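Local coordinates for protein precorrin-6A reductase (Rhodobacter capsulatus, PDB 4X7G) that catalyses the NADPH-dependent reduction of precorrin-6A, a step of cobalamin (vitamin B12) biosynthesis, binding cofactor and tetrapyrrole between two Rossmann-type domains, at residues R109-D115 and L215-D221; H149-R153 and L184-I190; D22-E26 and A246-G250; R15-L20 and L234-M238. All coordinates share one frame; numbering follows the deposited sequence. Where two conformers were deposited one is given.

Interaction 1: R109-D115 and L215-D221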
# COMPACT_ATOMS: atom_id res chain seq x y z
N ARG A 109 -16.24 -10.92 -9.94
CA ARG A 109 -16.64 -12.09 -9.19
C ARG A 109 -15.77 -12.19 -7.96
O ARG A 109 -14.65 -12.73 -8.05
CB ARG A 109 -16.56 -13.37 -10.02
CG ARG A 109 -17.15 -14.63 -9.31
CD ARG A 109 -17.61 -15.75 -10.28
NE ARG A 109 -16.59 -16.00 -11.36
CZ ARG A 109 -15.82 -17.08 -11.48
NH1 ARG A 109 -15.88 -17.98 -10.53
NH2 ARG A 109 -14.96 -17.22 -12.51
N TRP A 110 -16.20 -11.56 -6.92
CA TRP A 110 -15.41 -11.38 -5.71
C TRP A 110 -15.94 -12.14 -4.55
O TRP A 110 -17.20 -12.22 -4.36
CB TRP A 110 -15.31 -9.92 -5.34
CG TRP A 110 -14.59 -9.02 -6.29
CD1 TRP A 110 -13.96 -9.35 -7.47
CD2 TRP A 110 -14.42 -7.62 -6.13
NE1 TRP A 110 -13.38 -8.22 -7.99
CE2 TRP A 110 -13.67 -7.16 -7.24
CE3 TRP A 110 -14.79 -6.71 -5.14
CZ2 TRP A 110 -13.29 -5.83 -7.36
CZ3 TRP A 110 -14.37 -5.40 -5.26
CH2 TRP A 110 -13.68 -4.98 -6.38
N THR A 111 -15.07 -12.69 -3.73
CA THR A 111 -15.42 -13.11 -2.37
C THR A 111 -14.57 -12.35 -1.40
O THR A 111 -13.42 -11.97 -1.75
CB THR A 111 -15.37 -14.60 -2.15
OG1 THR A 111 -14.07 -15.06 -2.52
CG2 THR A 111 -16.41 -15.34 -2.92
N HIS A 112 -15.03 -12.07 -0.22
CA HIS A 112 -14.37 -11.37 0.80
C HIS A 112 -13.96 -12.23 1.95
O HIS A 112 -14.77 -13.15 2.34
CB HIS A 112 -15.36 -10.28 1.38
CG HIS A 112 -15.74 -9.26 0.37
ND1 HIS A 112 -16.76 -9.30 -0.53
CD2 HIS A 112 -15.11 -8.11 0.20
CE1 HIS A 112 -16.73 -8.17 -1.28
NE2 HIS A 112 -15.73 -7.48 -0.85
N VAL A 113 -12.80 -12.00 2.47
CA VAL A 113 -12.26 -12.68 3.65
C VAL A 113 -11.61 -11.65 4.56
O VAL A 113 -11.21 -10.58 4.12
CB VAL A 113 -11.26 -13.75 3.26
CG1 VAL A 113 -11.93 -14.88 2.47
CG2 VAL A 113 -10.07 -13.24 2.51
N PRO A 114 -11.52 -11.97 5.85
CA PRO A 114 -11.09 -10.93 6.79
C PRO A 114 -9.62 -10.71 6.84
O PRO A 114 -9.22 -9.60 7.33
CB PRO A 114 -11.58 -11.48 8.15
CG PRO A 114 -11.60 -12.98 7.97
CD PRO A 114 -12.21 -13.08 6.56
N ASP A 115 -8.80 -11.62 6.43
CA ASP A 115 -7.37 -11.54 6.63
C ASP A 115 -6.70 -12.54 5.75
O ASP A 115 -7.38 -13.31 5.01
CB ASP A 115 -7.00 -11.72 8.13
CG ASP A 115 -7.48 -12.97 8.68
OD1 ASP A 115 -7.55 -14.05 8.05
OD2 ASP A 115 -7.86 -12.84 9.93
N LEU A 215 -12.18 -14.04 -14.16
CA LEU A 215 -11.59 -14.78 -13.06
C LEU A 215 -12.13 -14.32 -11.71
O LEU A 215 -12.47 -13.12 -11.59
CB LEU A 215 -10.12 -14.51 -13.04
CG LEU A 215 -9.35 -14.96 -14.29
CD1 LEU A 215 -7.84 -14.61 -14.23
CD2 LEU A 215 -9.57 -16.40 -14.58
N PRO A 216 -12.20 -15.20 -10.73
CA PRO A 216 -12.57 -14.82 -9.36
C PRO A 216 -11.41 -14.16 -8.63
O PRO A 216 -10.24 -14.53 -8.87
CB PRO A 216 -12.95 -16.15 -8.77
CG PRO A 216 -11.96 -17.12 -9.40
CD PRO A 216 -11.89 -16.64 -10.83
N VAL A 217 -11.78 -13.29 -7.74
CA VAL A 217 -10.84 -12.61 -6.85
C VAL A 217 -11.22 -12.95 -5.43
O VAL A 217 -12.44 -12.82 -5.07
CB VAL A 217 -10.81 -11.11 -7.03
CG1 VAL A 217 -9.83 -10.44 -6.11
CG2 VAL A 217 -10.52 -10.76 -8.48
N ILE A 218 -10.28 -13.36 -4.59
CA ILE A 218 -10.45 -13.49 -3.13
C ILE A 218 -9.85 -12.24 -2.56
O ILE A 218 -8.64 -12.02 -2.70
CB ILE A 218 -9.74 -14.72 -2.64
CG1 ILE A 218 -10.39 -15.97 -3.21
CG2 ILE A 218 -9.71 -14.80 -1.11
CD1 ILE A 218 -9.55 -17.23 -3.16
N LEU A 219 -10.67 -11.36 -2.03
CA LEU A 219 -10.32 -10.00 -1.64
C LEU A 219 -10.28 -9.88 -0.14
O LEU A 219 -11.29 -10.17 0.54
CB LEU A 219 -11.36 -9.01 -2.27
CG LEU A 219 -11.04 -7.57 -2.14
CD1 LEU A 219 -9.79 -7.19 -2.86
CD2 LEU A 219 -12.22 -6.76 -2.62
N ILE A 220 -9.15 -9.47 0.39
CA ILE A 220 -8.96 -9.42 1.82
C ILE A 220 -9.38 -8.01 2.31
O ILE A 220 -8.93 -6.96 1.83
CB ILE A 220 -7.50 -9.66 2.17
CG1 ILE A 220 -7.05 -11.05 1.64
CG2 ILE A 220 -7.27 -9.58 3.67
CD1 ILE A 220 -5.59 -11.18 1.39
N ASP A 221 -10.28 -8.00 3.31
CA ASP A 221 -10.71 -6.75 3.91
C ASP A 221 -9.57 -6.10 4.67
O ASP A 221 -8.67 -6.69 5.21
CB ASP A 221 -11.91 -7.11 4.83
CG ASP A 221 -13.14 -7.62 4.04
OD1 ASP A 221 -13.33 -7.31 2.85
OD2 ASP A 221 -13.91 -8.23 4.74
O HOH W 1 -13.55 -10.71 -10.77
O HOH W 2 -13.71 -15.46 -5.27
O HOH W 3 -7.04 -7.56 7.21

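Interaction 2: H149-R153 and L184-I190. With 3Y8 (3-[(1R,2S,3S,7S,11S,16S,17R,18R,19R)-2,7,12,18-tetrakis(2-hydroxy-2-oxoethyl)-3,13-bis(3-hydroxy-3-oxopropyl)-1,2,5,7,11,17-hexamethyl-17-(3-oxidanyl-3-oxidanylidene-prop-1-enyl)-3,6,8,10,15,16,18,19,21,24-decahydrocorrin-8-yl]propanoic acid), chain C.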
# COMPACT_ATOMS: atom_id res chain seq x y z
N HIS A 149 -0.28 -24.20 -7.81
CA HIS A 149 0.78 -23.40 -8.46
C HIS A 149 0.54 -21.91 -8.12
O HIS A 149 -0.61 -21.47 -8.31
CB HIS A 149 0.75 -23.58 -9.97
CG HIS A 149 1.57 -22.56 -10.68
ND1 HIS A 149 2.94 -22.52 -10.58
CD2 HIS A 149 1.23 -21.51 -11.45
CE1 HIS A 149 3.39 -21.46 -11.19
NE2 HIS A 149 2.39 -20.85 -11.75
N TYR A 150 1.53 -21.24 -7.68
CA TYR A 150 1.46 -19.87 -7.31
C TYR A 150 2.27 -19.00 -8.26
O TYR A 150 3.43 -19.34 -8.60
CB TYR A 150 1.90 -19.62 -5.90
CG TYR A 150 1.00 -20.21 -4.83
CD1 TYR A 150 -0.23 -19.66 -4.62
CD2 TYR A 150 1.35 -21.35 -4.10
CE1 TYR A 150 -1.09 -20.19 -3.64
CE2 TYR A 150 0.52 -21.89 -3.15
CZ TYR A 150 -0.68 -21.26 -2.91
OH TYR A 150 -1.56 -21.72 -1.92
N LEU A 151 1.71 -17.89 -8.66
CA LEU A 151 2.42 -16.79 -9.31
C LEU A 151 2.69 -15.73 -8.29
O LEU A 151 1.69 -15.29 -7.62
CB LEU A 151 1.63 -16.27 -10.48
CG LEU A 151 2.20 -15.01 -11.20
CD1 LEU A 151 3.52 -15.35 -11.90
CD2 LEU A 151 1.24 -14.44 -12.17
N LEU A 152 3.87 -15.28 -8.13
CA LEU A 152 4.27 -14.25 -7.19
C LEU A 152 4.74 -13.03 -7.96
O LEU A 152 5.18 -13.15 -9.13
CB LEU A 152 5.44 -14.72 -6.29
CG LEU A 152 5.29 -16.09 -5.73
CD1 LEU A 152 6.48 -16.52 -4.94
CD2 LEU A 152 4.03 -16.22 -4.92
N ARG A 153 4.64 -11.86 -7.39
CA ARG A 153 5.15 -10.62 -8.00
C ARG A 153 5.90 -9.88 -6.86
O ARG A 153 5.27 -9.47 -5.91
CB ARG A 153 4.05 -9.81 -8.65
CG ARG A 153 4.57 -8.51 -9.22
CD ARG A 153 3.74 -8.01 -10.40
NE ARG A 153 2.38 -7.68 -10.03
CZ ARG A 153 1.42 -7.33 -10.87
NH1 ARG A 153 0.24 -7.05 -10.45
NH2 ARG A 153 1.68 -7.37 -12.17
N LEU A 184 -0.09 -10.79 -18.14
CA LEU A 184 0.44 -11.68 -17.12
C LEU A 184 -0.54 -12.78 -16.75
O LEU A 184 -0.17 -13.94 -16.70
CB LEU A 184 0.83 -10.85 -15.94
CG LEU A 184 1.45 -11.65 -14.78
CD1 LEU A 184 2.68 -12.39 -15.28
CD2 LEU A 184 1.71 -10.76 -13.61
N LEU A 185 -1.75 -12.40 -16.46
CA LEU A 185 -2.73 -13.42 -16.02
C LEU A 185 -3.00 -14.40 -17.14
O LEU A 185 -3.22 -15.60 -16.89
CB LEU A 185 -4.02 -12.75 -15.60
CG LEU A 185 -3.98 -11.88 -14.39
CD1 LEU A 185 -5.32 -11.21 -14.09
CD2 LEU A 185 -3.64 -12.66 -13.17
N ARG A 186 -3.06 -13.90 -18.41
CA ARG A 186 -3.11 -14.86 -19.56
C ARG A 186 -1.90 -15.78 -19.68
O ARG A 186 -2.03 -17.02 -19.78
CB ARG A 186 -3.25 -14.03 -20.83
CG ARG A 186 -4.59 -13.34 -20.99
CD ARG A 186 -4.98 -13.19 -22.48
NE ARG A 186 -3.89 -12.59 -23.20
CZ ARG A 186 -2.98 -13.22 -23.92
NH1 ARG A 186 -3.06 -14.51 -24.31
NH2 ARG A 186 -2.01 -12.47 -24.40
N SER A 187 -0.76 -15.23 -19.71
CA SER A 187 0.45 -16.01 -19.95
C SER A 187 0.68 -17.09 -18.89
O SER A 187 1.07 -18.25 -19.19
CB SER A 187 1.61 -15.07 -20.13
OG SER A 187 2.12 -14.54 -18.94
N GLU A 188 0.26 -16.79 -17.66
CA GLU A 188 0.36 -17.73 -16.58
C GLU A 188 -0.85 -18.62 -16.43
O GLU A 188 -0.86 -19.42 -15.48
CB GLU A 188 0.63 -17.00 -15.27
CG GLU A 188 1.25 -17.90 -14.20
CD GLU A 188 2.70 -18.29 -14.33
OE1 GLU A 188 3.35 -17.64 -15.22
OE2 GLU A 188 3.29 -19.06 -13.55
N THR A 189 -1.84 -18.46 -17.25
CA THR A 189 -3.09 -19.23 -17.14
C THR A 189 -3.62 -19.30 -15.72
O THR A 189 -4.07 -20.34 -15.24
CB THR A 189 -3.00 -20.63 -17.81
OG1 THR A 189 -1.95 -21.37 -17.31
CG2 THR A 189 -2.64 -20.43 -19.22
N ILE A 190 -3.73 -18.12 -15.10
CA ILE A 190 -4.21 -18.02 -13.72
C ILE A 190 -5.70 -18.33 -13.65
O ILE A 190 -6.47 -17.99 -14.58
CB ILE A 190 -3.94 -16.57 -13.30
CG1 ILE A 190 -2.50 -16.26 -13.18
CG2 ILE A 190 -4.67 -16.25 -12.00
CD1 ILE A 190 -1.72 -17.19 -12.31
C48 3Y8 C . 8.77 0.20 -0.47
C47 3Y8 C . 8.63 1.70 -3.30
C43 3Y8 C . 4.58 4.69 -6.90
C42 3Y8 C . 4.57 3.11 -6.69
C41 3Y8 C . 3.71 2.92 -5.46
C38 3Y8 C . 0.56 1.19 -3.91
C37 3Y8 C . 0.92 1.14 -5.34
C36 3Y8 C . 2.46 0.49 -7.22
C35 3Y8 C . 0.83 -1.86 -5.94
C32 3Y8 C . 0.06 -6.49 -7.16
C31 3Y8 C . 0.03 -5.85 -5.70
C2 3Y8 C . 1.57 -4.80 -2.78
C1 3Y8 C . 3.01 -4.22 -2.61
C4 3Y8 C . 1.97 -2.92 -4.21
C5 3Y8 C . 1.84 -1.86 -5.02
C7 3Y8 C . 2.37 0.58 -5.66
C8 3Y8 C . 3.48 1.44 -5.17
C6 3Y8 C . 2.63 -0.65 -5.01
C3 3Y8 C . 1.15 -4.20 -4.14
C11 3Y8 C . 6.65 0.02 -3.62
C12 3Y8 C . 7.75 0.54 -2.83
C13 3Y8 C . 7.87 -0.10 -1.67
C14 3Y8 C . 6.87 -1.16 -1.66
C15 3Y8 C . 6.70 -2.05 -0.62
C16 3Y8 C . 5.65 -3.06 -0.70
C17 3Y8 C . 5.56 -4.27 0.20
C18 3Y8 C . 4.31 -4.99 -0.38
C19 3Y8 C . 3.50 -3.89 -1.19
C20 3Y8 C . 4.04 -5.06 -3.37
C21 3Y8 C . 9.81 1.19 -4.24
C24 3Y8 C . 7.08 -0.42 -5.02
C25 3Y8 C . 1.52 -6.34 -2.80
C26 3Y8 C . 0.62 -4.20 -1.73
O59 3Y8 C . 8.23 -7.14 -2.96
C57 3Y8 C . 8.29 -6.33 -1.94
O58 3Y8 C . 9.27 -6.15 -1.16
C56 3Y8 C . 6.98 -5.68 -1.58
C55 3Y8 C . 6.83 -5.20 -0.10
C54 3Y8 C . 5.43 -3.91 1.66
C60 3Y8 C . 3.35 -5.65 0.61
C61 3Y8 C . 3.82 -6.84 1.31
O62 3Y8 C . 3.12 -7.19 2.33
O63 3Y8 C . 4.83 -7.49 0.92
N24 3Y8 C . 4.50 -2.82 -1.36
N23 3Y8 C . 6.18 -1.08 -2.82
C49 3Y8 C . 7.99 1.04 0.55
C50 3Y8 C . 8.74 1.50 1.76
O51 3Y8 C . 9.92 1.14 1.95
O52 3Y8 C . 8.11 2.36 2.47
O23 3Y8 C . 9.98 1.86 -5.28
O22 3Y8 C . 10.43 0.22 -3.88
C10 3Y8 C . 5.52 1.10 -3.66
C9 3Y8 C . 4.31 0.70 -4.42
N22 3Y8 C . 3.82 -0.61 -4.36
O44 3Y8 C . 3.59 5.14 -7.49
O45 3Y8 C . 5.58 5.23 -6.65
O39 3Y8 C . -0.20 2.16 -3.60
O40 3Y8 C . 0.87 0.26 -3.17
N21 3Y8 C . 2.95 -2.98 -3.37
C27 3Y8 C . -0.87 -4.60 -1.95
O28 3Y8 C . -1.23 -5.67 -1.44
O29 3Y8 C . -1.62 -3.87 -2.60
C30 3Y8 C . 1.24 -5.00 -5.48
O34 3Y8 C . 1.05 -7.29 -7.35
O33 3Y8 C . -0.97 -6.19 -7.75

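Interaction 3: D22-E26 and A246-G250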
# COMPACT_ATOMS: atom_id res chain seq x y z
N ASP A 22 5.48 20.69 -6.29
CA ASP A 22 5.08 21.67 -7.25
C ASP A 22 4.53 22.90 -6.60
O ASP A 22 4.75 24.04 -7.08
CB ASP A 22 4.06 21.16 -8.22
CG ASP A 22 4.66 20.20 -9.25
OD1 ASP A 22 5.89 20.04 -9.26
OD2 ASP A 22 3.76 19.58 -9.82
N GLN A 23 3.87 22.76 -5.48
CA GLN A 23 3.31 23.93 -4.81
C GLN A 23 4.26 24.56 -3.83
O GLN A 23 3.89 25.57 -3.19
CB GLN A 23 1.99 23.55 -4.11
CG GLN A 23 0.90 23.14 -5.10
CD GLN A 23 -0.44 22.89 -4.44
OE1 GLN A 23 -0.72 23.38 -3.35
NE2 GLN A 23 -1.30 22.19 -5.14
N GLY A 24 5.46 24.08 -3.73
CA GLY A 24 6.45 24.73 -2.92
C GLY A 24 6.35 24.54 -1.44
O GLY A 24 6.83 25.40 -0.67
N PHE A 25 5.85 23.40 -0.97
CA PHE A 25 5.84 23.11 0.47
C PHE A 25 7.13 22.60 0.96
O PHE A 25 7.79 21.79 0.30
CB PHE A 25 4.73 22.11 0.84
CG PHE A 25 3.33 22.66 0.77
CD1 PHE A 25 2.60 22.69 -0.37
CD2 PHE A 25 2.71 23.24 1.96
CE1 PHE A 25 1.33 23.20 -0.41
CE2 PHE A 25 1.50 23.74 1.92
CZ PHE A 25 0.79 23.76 0.77
N GLU A 26 7.50 22.92 2.20
CA GLU A 26 8.58 22.32 2.87
C GLU A 26 8.10 20.97 3.42
O GLU A 26 7.17 20.91 4.22
CB GLU A 26 9.04 23.23 4.02
CG GLU A 26 10.26 22.95 4.74
CD GLU A 26 10.89 24.28 5.34
OE1 GLU A 26 10.84 25.48 4.79
OE2 GLU A 26 11.34 24.01 6.39
N ALA A 246 -1.30 24.82 7.23
CA ALA A 246 -0.08 24.60 6.46
C ALA A 246 -0.04 25.55 5.30
O ALA A 246 -1.06 25.75 4.60
CB ALA A 246 -0.11 23.18 5.94
N THR A 247 1.09 26.16 5.06
CA THR A 247 1.26 27.04 3.88
C THR A 247 2.64 26.70 3.24
O THR A 247 3.57 26.28 3.90
CB THR A 247 1.30 28.53 4.29
OG1 THR A 247 2.25 28.71 5.29
CG2 THR A 247 -0.09 28.92 4.85
N PRO A 248 2.71 26.97 1.92
CA PRO A 248 3.94 26.70 1.25
C PRO A 248 4.99 27.76 1.54
O PRO A 248 4.76 28.76 2.24
CB PRO A 248 3.52 26.76 -0.22
CG PRO A 248 2.37 27.57 -0.27
CD PRO A 248 1.67 27.43 1.02
N ARG A 249 6.15 27.62 0.92
CA ARG A 249 7.22 28.56 1.09
C ARG A 249 6.84 29.97 0.58
O ARG A 249 7.33 30.97 1.19
CB ARG A 249 8.49 28.07 0.37
CG ARG A 249 9.12 26.86 0.98
CD ARG A 249 10.10 26.33 -0.04
NE ARG A 249 10.65 25.04 0.30
CZ ARG A 249 11.85 24.86 0.84
NH1 ARG A 249 12.55 25.96 1.21
NH2 ARG A 249 12.30 23.65 1.09
N GLY A 250 6.06 30.07 -0.43
CA GLY A 250 5.66 31.36 -1.02
C GLY A 250 6.43 31.71 -2.24
O GLY A 250 6.18 32.79 -2.82
O HOH W 4 5.62 28.28 -2.60

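Interaction 4: R15-L20 and L234-M238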
# COMPACT_ATOMS: atom_id res chain seq x y z
N ARG A 15 1.83 10.80 -5.76
CA ARG A 15 1.09 11.88 -6.35
C ARG A 15 1.09 13.06 -5.41
O ARG A 15 1.23 14.24 -5.87
CB ARG A 15 -0.30 11.45 -6.66
CG ARG A 15 -0.35 10.43 -7.80
CD ARG A 15 -1.82 10.12 -8.15
NE ARG A 15 -1.89 9.16 -9.27
CZ ARG A 15 -2.99 8.49 -9.70
NH1 ARG A 15 -4.19 8.60 -9.10
NH2 ARG A 15 -2.83 7.69 -10.75
N LEU A 16 0.95 12.80 -4.11
CA LEU A 16 0.98 13.90 -3.14
C LEU A 16 2.36 14.56 -3.11
O LEU A 16 2.47 15.80 -3.05
CB LEU A 16 0.63 13.38 -1.78
CG LEU A 16 0.70 14.43 -0.65
CD1 LEU A 16 -0.19 15.64 -0.90
CD2 LEU A 16 0.38 13.75 0.67
N ALA A 17 3.40 13.76 -3.14
CA ALA A 17 4.80 14.32 -3.13
C ALA A 17 4.99 15.22 -4.32
O ALA A 17 5.57 16.33 -4.16
CB ALA A 17 5.78 13.21 -3.16
N LYS A 18 4.53 14.87 -5.49
CA LYS A 18 4.63 15.70 -6.67
C LYS A 18 3.89 16.98 -6.48
O LYS A 18 4.42 18.07 -6.83
CB LYS A 18 4.16 14.94 -7.85
CG LYS A 18 4.24 15.83 -9.06
CD LYS A 18 3.72 15.33 -10.37
CE LYS A 18 3.65 16.45 -11.43
NZ LYS A 18 4.87 17.35 -11.43
N THR A 19 2.68 16.93 -5.96
CA THR A 19 1.88 18.10 -5.71
C THR A 19 2.57 19.05 -4.72
O THR A 19 2.56 20.28 -4.85
CB THR A 19 0.50 17.64 -5.17
OG1 THR A 19 -0.15 16.91 -6.23
CG2 THR A 19 -0.37 18.78 -4.74
N LEU A 20 3.03 18.51 -3.63
CA LEU A 20 3.71 19.27 -2.56
C LEU A 20 4.95 19.96 -3.10
O LEU A 20 5.22 21.13 -2.82
CB LEU A 20 4.01 18.46 -1.35
CG LEU A 20 2.81 17.91 -0.62
CD1 LEU A 20 3.28 17.00 0.50
CD2 LEU A 20 1.90 19.00 -0.13
N LEU A 234 -6.75 13.49 -3.21
CA LEU A 234 -5.69 14.45 -3.25
C LEU A 234 -6.22 15.83 -2.95
O LEU A 234 -5.62 16.57 -2.15
CB LEU A 234 -4.94 14.31 -4.55
CG LEU A 234 -3.76 15.17 -4.74
CD1 LEU A 234 -2.67 14.74 -3.76
CD2 LEU A 234 -3.22 14.90 -6.14
N GLU A 235 -7.34 16.20 -3.54
CA GLU A 235 -7.96 17.44 -3.24
C GLU A 235 -8.36 17.55 -1.76
O GLU A 235 -8.22 18.65 -1.17
CB GLU A 235 -9.24 17.54 -4.11
CG GLU A 235 -9.97 18.86 -3.94
CD GLU A 235 -11.36 18.91 -4.62
OE1 GLU A 235 -12.13 17.90 -4.55
OE2 GLU A 235 -11.71 20.00 -5.18
N GLY A 236 -8.83 16.45 -1.22
CA GLY A 236 -9.09 16.41 0.21
C GLY A 236 -7.86 16.70 1.08
O GLY A 236 -7.96 17.40 2.04
N VAL A 237 -6.71 16.17 0.71
CA VAL A 237 -5.50 16.39 1.47
C VAL A 237 -5.16 17.86 1.38
O VAL A 237 -4.80 18.50 2.37
CB VAL A 237 -4.33 15.50 0.97
CG1 VAL A 237 -3.05 15.97 1.60
CG2 VAL A 237 -4.61 14.08 1.14
N MSE A 238 -5.25 18.46 0.20
CA MSE A 238 -4.83 19.80 0.06
C MSE A 238 -5.77 20.75 0.85
O MSE A 238 -5.31 21.68 1.46
CB MSE A 238 -4.80 20.22 -1.39
CG MSE A 238 -3.72 19.36 -2.16
SE MSE A 238 -1.93 18.97 -1.35
CE MSE A 238 -1.42 20.83 -1.22

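Interaction 1: R109-D115 and L215-D221
Trp110 and Val217 project side by side from paired positions of two parallel strands, 109-113 and 216-220, and the indole CD1 lies 3.6 Å from Val217 CB. At its other end the indole crosses Leu219, whose CD2 comes within 3.6 Å of Trp110 CE3. With CG anti to the carbonyl carbon and beside the backbone N (chi1 -64°), the ring spans these two residues of the neighbouring strand. His112 projects from the same sheet face as Trp110. Its imidazole runs alongside Leu219 and presents its edge to Asp221, with OD1 of the carboxylate 3.3 Å from CD2 of the ring and the two planes 33° apart. On the face of Thr111, Val113 CG2 sits between the side chains of Ile218 and Ile220, with helix 116-122 packed over them. Next to Trp110, one face of the Arg109 guanidinium rests on the Pro216 ring, while NH2 bonds to Gly214 O. Five backbone bonds zip the pair, among them Leu219 N to Thr111 O at 2.8 Å, and a water joins Thr111 OG1 to Val217 O. Regular backbone bonding thus fixes the edge strand 109-113, while the nearby Asp221 carboxylate would tend to favour a protonated His112.

Interaction 2: H149-R153 and L184-I190
Leu151 points from strand 149-154 at the end of helix 178-187, and its side chain is surrounded there by Leu184, Glu188 and Ile190. CB has Ile190 CD1 as its nearest partner, at 3.9 Å. Because CG stands opposite the backbone N (chi1 175°), the two methyls are carried outward: CD1 lies against the carboxylate carbon of Glu188, and CD2 comes nearest to Leu184 CG, tip to tip at 3.8 Å. Glu188, bent at chi2, passes obliquely over this leucine to reach His149, whose NE2 donates to OE2 at 2.7 Å. The oxygen accepts through its anti lone pair, nearly in the imidazole plane. His149 ND1 bonds to Asp166 and Glu188 OE1 pairs with Arg168, which would fix the ring and the carboxylate in rotation. At the far end Leu184 CD2 lies 3.7 Å from Arg153 NH2, a nitrogen that also forms a salt bridge with Asp181. The edge of this guanidinium faces a propionate of the bound tetrapyrrole, with Arg153 NE 3.0 Å from O34 and weaker bonds from NH1. A Schellman motif closes the helix at Thr189. The arrangement is that of a helix packed on the parallel sheet of a Rossmann-type domain, with the strand delivering an arginine to the tetrapyrrole pocket.

Interaction 3: D22-E26 and A246-G250
The turn at 22-26 and the C-terminal tail 246-250 run at 96° to each other, and their nearest CA atoms, those of Phe25 and Pro248, are 4.1 Å apart. One backbone bond joins them, Arg249 N to Gly24 O at 2.8 Å; it is nearly straight at the hydrogen, but the donor stands above the carbonyl plane. A water adds a second bridge, donating to Gln23 O and accepting from Gly250 N. Pro248 lies over the Phe25 ring in a CH-pi contact, its CB 4.0 Å from the ring centroid and almost exactly on the normal. The ring also reaches the tail backbone, with CE2 3.4 Å from Thr247 C. Gly24, at positive phi (77°), ends helix 11-22 in a Schellman motif, and the chain then enters strand 27-31 of the N-terminal parallel sheet; the tail therefore packs on a helix-to-strand connection of this Rossmann-type domain. After Pro248, the extended Arg249 side chain runs past Gly24 O, with CG 3.2 Å from that oxygen. Glu26 OE1 lies over one face of the guanidinium, 4.0 Å from NH1, a long salt bridge in which no N-H points at the oxygen. The other carboxylate oxygen, Glu26 OE2, pairs with Arg3.

Interaction 4: R15-L20 and L234-M238
Leu16 and Leu234 open the contact between helices 11-22 and 234-243, which is almost wholly apolar. Leu234 lays CD1 against the Leu16 backbone, 3.8 Å from CA, and meets Leu16 CD1 at 3.9 Å. That same Leu16 methyl is shared by two further residues of the second helix, Val237, whose CG1 is 3.8 Å away, and selenomethionine Met238, whose SE is also close. With CG opposite the backbone N (chi1 177°), the Leu16 side chain swings towards the second helix, although its CB does not set out in that direction.

Selenium contacts form a second group. Thr19 and Met238 each have a second conformer, so the contacts of both, and the Thr19 hydroxyl bond, hold for the conformer described. Met238 is bent at chi2 and chi3, and the fold of the chain brings SE to 3.7 Å from Thr19 CG2, these two ends meeting tip to tip. The terminal CE goes on to Leu20 CD2 at 3.9 Å.

The polar bond nearby stays within the first helix. Thr19 OG1 donates to Arg15 O at 3.0 Å, and Thr19 N reaches that oxygen from the opposite face of the carbonyl. The hydroxyl is thereby satisfied while it slides past Leu234, OG1 lying 3.7 Å from CD2.

The axes of segments 15-20 and 234-238 cross at -47° and approach to 10.9 Å. The pair packs on one face of the N-terminal parallel sheet: Leu16 and Leu20 rest on Val6 of strand 4-7, Leu16 and Val237 share Ile69 of strand 67-70, and Leu234 and Val237 reach Phe97 of strand 93-97.

The four contacts divide between two parallel six-stranded sheets on opposite sides of the chain's centre. Interactions 1 and 2, with centres 17 Å apart, share the sheet from 109-113 to 167-171 and touch where Leu215 packs on Leu185 and Ile190. Interactions 3 and 4, 12 Å apart, belong to the N-terminal sheet domain and touch through a probable Phe25 N to Leu20 O hydrogen bond and through Gln23 and Phe25 packed on Met238. Along the chain, 15-20 and 22-26 come first and 234-238 and 246-250 last, with interactions 1 and 2 between. The C-terminal chain thus returns to the first domain, where strand 229-231 joins the sheet, consistent with strand swapping between the two Rossmann-fold domains. Cofactor and tetrapyrrole lie between the domains.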